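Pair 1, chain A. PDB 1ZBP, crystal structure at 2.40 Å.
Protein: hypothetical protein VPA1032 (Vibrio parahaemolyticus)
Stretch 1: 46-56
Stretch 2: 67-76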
# COMPACT_ATOMS: atom_id res chain seq x y z
N ASP A 46 -13.64 2.24 1.19
CA ASP A 46 -14.62 3.31 1.05
C ASP A 46 -14.00 4.56 1.66
O ASP A 46 -14.25 4.90 2.83
CB ASP A 46 -15.92 2.96 1.78
CG ASP A 46 -17.10 3.83 1.34
OD1 ASP A 46 -16.86 4.96 0.88
OD2 ASP A 46 -18.26 3.39 1.47
N PHE A 47 -13.19 5.26 0.88
CA PHE A 47 -12.51 6.46 1.36
C PHE A 47 -13.46 7.64 1.55
O PHE A 47 -13.39 8.36 2.55
CB PHE A 47 -11.37 6.83 0.42
CG PHE A 47 -10.42 5.70 0.13
CD1 PHE A 47 -9.78 5.03 1.16
CD2 PHE A 47 -10.19 5.29 -1.18
CE1 PHE A 47 -8.92 3.97 0.89
CE2 PHE A 47 -9.32 4.23 -1.46
CZ PHE A 47 -8.69 3.57 -0.42
N GLU A 48 -14.36 7.85 0.59
CA GLU A 48 -15.30 8.97 0.66
C GLU A 48 -16.06 8.96 1.99
O GLU A 48 -16.24 10.00 2.62
CB GLU A 48 -16.26 8.90 -0.53
CG GLU A 48 -17.17 10.10 -0.68
CD GLU A 48 -17.83 10.16 -2.05
OE1 GLU A 48 -18.45 9.15 -2.47
OE2 GLU A 48 -17.74 11.23 -2.72
N ARG A 49 -16.48 7.77 2.42
CA ARG A 49 -17.22 7.59 3.68
C ARG A 49 -16.28 7.79 4.88
O ARG A 49 -16.60 8.53 5.81
CB ARG A 49 -17.84 6.18 3.71
CG ARG A 49 -18.71 5.85 4.92
CD ARG A 49 -19.97 6.70 4.96
NE ARG A 49 -20.94 6.21 5.94
CZ ARG A 49 -22.06 6.85 6.27
NH1 ARG A 49 -22.35 8.02 5.70
NH2 ARG A 49 -22.89 6.33 7.17
N ALA A 50 -15.13 7.12 4.86
CA ALA A 50 -14.15 7.22 5.94
C ALA A 50 -13.82 8.68 6.22
O ALA A 50 -13.67 9.09 7.37
CB ALA A 50 -12.88 6.45 5.57
N ASP A 51 -13.70 9.46 5.16
CA ASP A 51 -13.37 10.86 5.30
C ASP A 51 -14.56 11.57 5.96
O ASP A 51 -14.37 12.39 6.86
CB ASP A 51 -13.05 11.45 3.92
CG ASP A 51 -12.22 12.71 4.01
OD1 ASP A 51 -11.26 12.74 4.81
OD2 ASP A 51 -12.53 13.65 3.25
N GLU A 52 -15.77 11.24 5.52
CA GLU A 52 -16.99 11.82 6.09
C GLU A 52 -17.01 11.60 7.60
O GLU A 52 -17.31 12.52 8.36
CB GLU A 52 -18.22 11.17 5.45
CG GLU A 52 -19.54 11.89 5.74
CD GLU A 52 -19.54 13.30 5.20
OE1 GLU A 52 -19.26 13.48 4.00
OE2 GLU A 52 -19.84 14.24 5.99
N GLN A 53 -16.70 10.39 8.03
CA GLN A 53 -16.69 10.08 9.46
C GLN A 53 -15.55 10.79 10.19
O GLN A 53 -15.68 11.14 11.36
CB GLN A 53 -16.58 8.56 9.66
CG GLN A 53 -17.77 7.78 9.13
CD GLN A 53 -19.05 8.04 9.91
OE1 GLN A 53 -19.16 7.71 11.09
NE2 GLN A 53 -20.03 8.65 9.25
N LEU A 54 -14.44 11.00 9.50
CA LEU A 54 -13.30 11.68 10.11
C LEU A 54 -13.62 13.17 10.31
O LEU A 54 -13.12 13.79 11.25
CB LEU A 54 -12.05 11.52 9.23
CG LEU A 54 -11.40 10.13 9.25
CD1 LEU A 54 -10.49 9.92 8.05
CD2 LEU A 54 -10.64 9.98 10.55
N MSE A 55 -14.44 13.74 9.44
CA MSE A 55 -14.79 15.14 9.58
C MSE A 55 -15.74 15.30 10.77
O MSE A 55 -15.66 16.27 11.52
CB MSE A 55 -15.44 15.68 8.30
CG MSE A 55 -14.49 15.75 7.09
SE MSE A 55 -15.15 16.83 5.58
CE MSE A 55 -15.96 15.45 4.47
N GLN A 56 -16.63 14.32 10.96
CA GLN A 56 -17.58 14.37 12.07
C GLN A 56 -16.93 14.18 13.43
O GLN A 56 -17.24 14.91 14.37
CB GLN A 56 -18.68 13.35 11.85
CG GLN A 56 -19.55 13.71 10.67
CD GLN A 56 -20.86 12.96 10.64
OE1 GLN A 56 -20.90 11.73 10.50
NE2 GLN A 56 -21.95 13.70 10.78
N GLY A 67 -4.92 12.69 15.71
CA GLY A 67 -5.11 11.39 15.12
C GLY A 67 -6.10 11.38 13.96
O GLY A 67 -5.89 10.69 12.95
N ALA A 68 -7.18 12.15 14.10
CA ALA A 68 -8.21 12.21 13.06
C ALA A 68 -7.64 12.84 11.79
O ALA A 68 -7.92 12.39 10.67
CB ALA A 68 -9.41 13.02 13.57
N SER A 69 -6.85 13.89 11.98
CA SER A 69 -6.21 14.61 10.89
C SER A 69 -5.24 13.68 10.15
O SER A 69 -5.26 13.58 8.93
CB SER A 69 -5.46 15.83 11.44
OG SER A 69 -4.87 16.59 10.41
N GLN A 70 -4.39 13.01 10.91
CA GLN A 70 -3.44 12.07 10.34
C GLN A 70 -4.14 11.05 9.44
O GLN A 70 -3.66 10.76 8.34
CB GLN A 70 -2.68 11.36 11.47
CG GLN A 70 -1.84 10.19 11.02
CD GLN A 70 -0.64 10.00 11.92
OE1 GLN A 70 -0.75 10.07 13.15
NE2 GLN A 70 0.53 9.76 11.31
N LEU A 71 -5.26 10.50 9.91
CA LEU A 71 -6.03 9.53 9.11
C LEU A 71 -6.56 10.19 7.84
O LEU A 71 -6.69 9.54 6.80
CB LEU A 71 -7.23 8.99 9.91
CG LEU A 71 -7.13 7.69 10.72
CD1 LEU A 71 -6.98 6.49 9.80
CD2 LEU A 71 -5.95 7.78 11.68
N ARG A 72 -6.89 11.48 7.93
CA ARG A 72 -7.40 12.19 6.76
C ARG A 72 -6.32 12.17 5.69
O ARG A 72 -6.60 11.90 4.51
CB ARG A 72 -7.76 13.62 7.14
CG ARG A 72 -8.98 13.70 8.03
CD ARG A 72 -10.17 14.17 7.24
NE ARG A 72 -10.05 15.59 6.95
CZ ARG A 72 -10.66 16.19 5.93
NH1 ARG A 72 -10.49 17.50 5.77
NH2 ARG A 72 -11.42 15.50 5.09
N HIS A 73 -5.09 12.45 6.09
CA HIS A 73 -3.95 12.45 5.18
C HIS A 73 -3.74 11.06 4.57
O HIS A 73 -3.49 10.94 3.38
CB HIS A 73 -2.70 12.88 5.94
CG HIS A 73 -2.75 14.30 6.43
ND1 HIS A 73 -1.95 14.76 7.45
CD2 HIS A 73 -3.48 15.36 6.01
CE1 HIS A 73 -2.20 16.04 7.65
NE2 HIS A 73 -3.12 16.43 6.79
N LEU A 74 -3.84 10.01 5.38
CA LEU A 74 -3.67 8.66 4.88
C LEU A 74 -4.76 8.32 3.89
O LEU A 74 -4.49 7.71 2.85
CB LEU A 74 -3.67 7.65 6.03
CG LEU A 74 -2.34 7.45 6.77
CD1 LEU A 74 -1.52 6.39 6.06
CD2 LEU A 74 -1.57 8.76 6.82
N VAL A 75 -5.99 8.73 4.20
CA VAL A 75 -7.12 8.47 3.31
C VAL A 75 -6.94 9.20 1.99
O VAL A 75 -7.32 8.69 0.93
CB VAL A 75 -8.45 8.89 3.96
CG1 VAL A 75 -9.55 9.00 2.92
CG2 VAL A 75 -8.85 7.85 4.99
N LYS A 76 -6.34 10.39 2.05
CA LYS A 76 -6.08 11.18 0.85
C LYS A 76 -5.04 10.46 -0.01
O LYS A 76 -5.26 10.23 -1.20
CB LYS A 76 -5.59 12.57 1.26
CG LYS A 76 -5.24 13.50 0.11
CD LYS A 76 -4.74 14.83 0.67
CE LYS A 76 -4.23 15.77 -0.40
NZ LYS A 76 -3.48 16.90 0.23

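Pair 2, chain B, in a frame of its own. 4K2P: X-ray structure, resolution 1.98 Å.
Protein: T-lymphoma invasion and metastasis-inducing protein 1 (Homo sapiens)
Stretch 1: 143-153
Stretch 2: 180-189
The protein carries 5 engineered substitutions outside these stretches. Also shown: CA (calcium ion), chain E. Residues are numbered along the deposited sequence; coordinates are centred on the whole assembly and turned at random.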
# COMPACT_ATOMS: atom_id res chain seq x y z
N LYS B 143 17.58 2.27 6.43
CA LYS B 143 17.14 2.55 7.79
C LYS B 143 16.13 1.52 8.26
O LYS B 143 16.20 1.06 9.40
CB LYS B 143 16.53 3.95 7.88
CG LYS B 143 17.57 5.05 7.92
CD LYS B 143 16.92 6.41 8.03
CE LYS B 143 17.93 7.53 7.85
NZ LYS B 143 17.27 8.87 7.93
N LEU B 144 15.22 1.15 7.37
CA LEU B 144 14.20 0.16 7.70
C LEU B 144 14.80 -1.21 7.95
O LEU B 144 14.33 -1.93 8.82
CB LEU B 144 13.16 0.07 6.58
CG LEU B 144 12.10 1.17 6.63
CD1 LEU B 144 11.41 1.30 5.28
CD2 LEU B 144 11.10 0.87 7.73
N GLU B 145 15.82 -1.57 7.19
CA GLU B 145 16.49 -2.85 7.38
C GLU B 145 17.23 -2.89 8.72
O GLU B 145 17.30 -3.93 9.37
CB GLU B 145 17.47 -3.13 6.23
CG GLU B 145 16.78 -3.37 4.88
CD GLU B 145 17.77 -3.65 3.75
OE1 GLU B 145 18.78 -2.94 3.65
OE2 GLU B 145 17.53 -4.59 2.97
N GLN B 146 17.77 -1.75 9.14
CA GLN B 146 18.42 -1.66 10.45
C GLN B 146 17.39 -1.82 11.56
O GLN B 146 17.63 -2.52 12.55
CB GLN B 146 19.16 -0.33 10.60
CG GLN B 146 20.47 -0.24 9.82
CD GLN B 146 21.07 1.17 9.81
OE1 GLN B 146 20.36 2.17 9.86
NE2 GLN B 146 22.40 1.24 9.76
N LYS B 147 16.22 -1.20 11.38
CA LYS B 147 15.15 -1.27 12.37
C LYS B 147 14.58 -2.67 12.46
O LYS B 147 14.21 -3.13 13.54
CB LYS B 147 14.04 -0.27 12.04
CG LYS B 147 14.39 1.16 12.43
CD LYS B 147 13.26 2.16 12.21
CE LYS B 147 13.05 2.47 10.75
NZ LYS B 147 12.11 3.62 10.56
N ILE B 148 14.52 -3.36 11.32
CA ILE B 148 14.00 -4.71 11.28
C ILE B 148 14.96 -5.65 11.99
O ILE B 148 14.54 -6.54 12.72
CB ILE B 148 13.78 -5.18 9.82
CG1 ILE B 148 12.56 -4.47 9.22
CG2 ILE B 148 13.58 -6.68 9.73
CD1 ILE B 148 12.49 -4.55 7.70
N ASP B 149 16.25 -5.46 11.75
CA ASP B 149 17.26 -6.30 12.36
C ASP B 149 17.18 -6.21 13.89
O ASP B 149 17.20 -7.22 14.59
CB ASP B 149 18.65 -5.90 11.87
CG ASP B 149 19.74 -6.83 12.39
OD1 ASP B 149 19.61 -8.06 12.20
OD2 ASP B 149 20.71 -6.33 12.98
N MET B 150 17.06 -4.98 14.38
CA MET B 150 17.03 -4.71 15.81
C MET B 150 15.79 -5.33 16.45
O MET B 150 15.90 -6.06 17.44
CB MET B 150 17.08 -3.20 16.06
CG MET B 150 16.99 -2.78 17.52
SD MET B 150 18.26 -3.55 18.55
CE MET B 150 19.73 -2.77 17.89
N ASP B 151 14.61 -5.09 15.88
CA ASP B 151 13.38 -5.60 16.50
C ASP B 151 13.27 -7.12 16.38
O ASP B 151 12.65 -7.76 17.24
CB ASP B 151 12.15 -4.93 15.88
CG ASP B 151 11.80 -3.62 16.56
OD1 ASP B 151 12.70 -3.03 17.21
OD2 ASP B 151 10.64 -3.17 16.43
N GLU B 152 13.88 -7.70 15.36
CA GLU B 152 13.92 -9.16 15.23
C GLU B 152 14.77 -9.77 16.34
O GLU B 152 14.43 -10.80 16.90
CB GLU B 152 14.48 -9.58 13.87
CG GLU B 152 13.44 -9.63 12.77
CD GLU B 152 14.04 -9.97 11.42
OE1 GLU B 152 15.28 -10.01 11.30
OE2 GLU B 152 13.26 -10.19 10.47
N LYS B 153 15.88 -9.12 16.64
CA LYS B 153 16.81 -9.60 17.64
C LYS B 153 16.22 -9.45 19.04
O LYS B 153 16.39 -10.33 19.88
CB LYS B 153 18.13 -8.85 17.52
CG LYS B 153 18.97 -9.35 16.36
CD LYS B 153 20.20 -8.48 16.15
CE LYS B 153 21.08 -9.05 15.05
NZ LYS B 153 22.23 -8.17 14.76
N VAL B 180 4.28 -6.51 20.53
CA VAL B 180 4.60 -5.16 20.03
C VAL B 180 5.63 -5.27 18.91
O VAL B 180 5.48 -4.64 17.86
CB VAL B 180 5.15 -4.21 21.14
CG1 VAL B 180 5.75 -2.94 20.54
CG2 VAL B 180 4.04 -3.84 22.11
N TRP B 181 6.66 -6.08 19.12
CA TRP B 181 7.73 -6.24 18.15
C TRP B 181 7.21 -6.91 16.88
O TRP B 181 7.64 -6.60 15.77
CB TRP B 181 8.88 -7.05 18.74
CG TRP B 181 9.71 -6.28 19.73
CD1 TRP B 181 10.20 -5.01 19.59
CD2 TRP B 181 10.18 -6.75 20.99
NE1 TRP B 181 10.93 -4.66 20.70
CE2 TRP B 181 10.93 -5.71 21.57
CE3 TRP B 181 10.02 -7.95 21.70
CZ2 TRP B 181 11.53 -5.83 22.83
CZ3 TRP B 181 10.61 -8.07 22.94
CH2 TRP B 181 11.36 -7.02 23.49
N GLU B 182 6.29 -7.85 17.05
CA GLU B 182 5.68 -8.54 15.94
C GLU B 182 4.95 -7.54 15.04
O GLU B 182 5.07 -7.56 13.81
CB GLU B 182 4.72 -9.60 16.46
CG GLU B 182 4.06 -10.43 15.40
CD GLU B 182 3.25 -11.55 16.00
OE1 GLU B 182 2.28 -11.27 16.73
OE2 GLU B 182 3.61 -12.72 15.75
N GLN B 183 4.20 -6.65 15.68
CA GLN B 183 3.45 -5.63 14.99
C GLN B 183 4.37 -4.59 14.33
O GLN B 183 4.10 -4.12 13.22
CB GLN B 183 2.49 -4.97 15.97
CG GLN B 183 1.34 -4.23 15.33
CD GLN B 183 0.05 -4.40 16.10
OE1 GLN B 183 -0.53 -3.42 16.58
NE2 GLN B 183 -0.42 -5.63 16.21
N ASN B 184 5.45 -4.23 15.03
CA ASN B 184 6.44 -3.29 14.50
C ASN B 184 7.05 -3.83 13.23
O ASN B 184 7.29 -3.10 12.28
CB ASN B 184 7.55 -3.01 15.51
CG ASN B 184 7.10 -2.18 16.68
OD1 ASN B 184 6.01 -1.64 16.70
ND2 ASN B 184 7.97 -2.07 17.68
N LEU B 185 7.31 -5.14 13.24
CA LEU B 185 7.98 -5.80 12.14
C LEU B 185 7.05 -5.88 10.92
O LEU B 185 7.50 -5.77 9.79
CB LEU B 185 8.47 -7.18 12.57
CG LEU B 185 9.70 -7.12 13.47
CD1 LEU B 185 9.96 -8.45 14.17
CD2 LEU B 185 10.93 -6.70 12.68
N GLU B 186 5.75 -6.04 11.16
CA GLU B 186 4.77 -5.99 10.07
C GLU B 186 4.80 -4.64 9.39
O GLU B 186 4.76 -4.55 8.16
CB GLU B 186 3.36 -6.24 10.58
CG GLU B 186 3.02 -7.68 10.83
CD GLU B 186 1.56 -7.83 11.22
OE1 GLU B 186 1.11 -7.08 12.11
OE2 GLU B 186 0.85 -8.65 10.61
N GLN B 187 4.85 -3.59 10.20
CA GLN B 187 4.85 -2.21 9.73
C GLN B 187 6.13 -1.93 8.95
O GLN B 187 6.09 -1.32 7.88
CB GLN B 187 4.71 -1.25 10.91
CG GLN B 187 4.85 0.24 10.60
CD GLN B 187 3.66 0.79 9.84
OE1 GLN B 187 2.59 1.00 10.41
NE2 GLN B 187 3.85 1.07 8.55
N PHE B 188 7.26 -2.40 9.47
CA PHE B 188 8.56 -2.15 8.87
C PHE B 188 8.68 -2.86 7.52
O PHE B 188 9.23 -2.30 6.57
CB PHE B 188 9.70 -2.60 9.78
CG PHE B 188 9.91 -1.76 11.01
CD1 PHE B 188 9.53 -0.42 11.05
CD2 PHE B 188 10.50 -2.30 12.13
CE1 PHE B 188 9.73 0.34 12.19
CE2 PHE B 188 10.70 -1.54 13.27
CZ PHE B 188 10.32 -0.21 13.29
N GLN B 189 8.18 -4.09 7.45
CA GLN B 189 8.29 -4.90 6.24
C GLN B 189 7.40 -4.35 5.15
O GLN B 189 7.71 -4.46 3.97
CB GLN B 189 7.94 -6.36 6.52
CG GLN B 189 8.93 -7.09 7.39
CD GLN B 189 10.22 -7.41 6.68
OE1 GLN B 189 10.41 -7.07 5.51
NE2 GLN B 189 11.13 -8.06 7.38
CA CA E . 4.20 -0.23 17.04
O HOH W 1 10.79 -9.18 10.17
O HOH W 2 3.44 -2.36 17.80
O HOH W 3 3.58 2.10 16.68
O HOH W 4 3.02 0.20 19.11
O HOH W 5 4.29 -0.35 14.60
O HOH W 6 6.23 0.89 17.83

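Pair 1 and pair 2 each bring together two helices that run nearly antiparallel, with 160° between their N-to-C directions and axes that approach to 9.6 Å in pair 1 and 9.5 Å in pair 2. The backbones of the central residues superpose with an RMSD of 0.3 Å, so the spacing is set alike and the side chains alone must fill it. In both, one knob from each helix drops into a hole of four residues on the other: Leu54(A) and Val75(A) in pair 1, and at the same positions Asp151(B) and Phe188(B) in pair 2.

At the first knob the chemistry changes sharply. Leu54(A) points toward a hole formed by Ala68(A), Leu71(A), Arg72(A) and Val75(A). Its branched, apolar end suits this lining: Leu54(A) CD2 lies 3.6 Å from Leu71(A) CB, and Leu54(A) CD1 lies 4.0 Å from Val75(A) CG2. Asp151(B) occupies the matching hole, among Trp181(B), Asn184(B), Leu185(B) and Phe188(B). A buried carboxylate needs a polar partner, and Asn184(B), in the place of Leu71(A), supplies one: its ND2 donates to Asp151(B) OD2 at 3.1 Å. The amide serves twice, since Asn184(B) OD1 also binds the calcium ion at 2.3 Å, and five waters also bind the ion. The aspartate's CB still packs against carbon: Asp151(B) CB is 3.9 Å from Leu185(B) CD2. Trp181(B), where pair 1 has the small Ala68(A), lays one ring face against Asp151(B) O.

The second knob differs mainly in bulk. Val75(A) is compact, and its two methyls meet different walls: Val75(A) CG1 is 3.8 Å from Phe47(A) CB, while Val75(A) CG2 is 4.3 Å from Ala50(A) CB. Phe188(B) puts a flat ring in the corresponding place. Lys147(B), matching Ala50(A), covers one face of it, its CB 4.0 Å from the centroid of the Phe188(B) ring, a CH-pi contact; the lysine thus lends the aliphatic base of its chain to the packing. Leu144(B), matching Phe47(A), brings CD2 to 3.9 Å from Phe188(B) CD1. Here a large residue faces a small one in pair 1, and the sizes are reversed in pair 2.

Beside the knobs, the pair Asp51(A) and Arg72(A) becomes Ile148(B) and Leu185(B). All four point sideways at CA-to-CB, and their ends come nearer the other helix. In pair 1 the long, flexible arginine reaches across to form a salt bridge, Arg72(A) NH2 donating to Asp51(A) OD1 at 2.8 Å near the plane of the guanidinium, while the selenomethionine Met55(A) packs its CG over one face. In pair 2 that charge pairing is replaced by apolar contact, with Ile148(B) CG2 4.0 Å from Leu185(B) CD2. Glu152(B), the counterpart of Met55(A), adds a second polar link: a water donates to Glu152(B) OE2 at 2.7 Å and accepts from Gln189(B) NE2 at 3.0 Å, bridging two side chains that leave their CA atoms pointing away but whose ends come nearer the other helix.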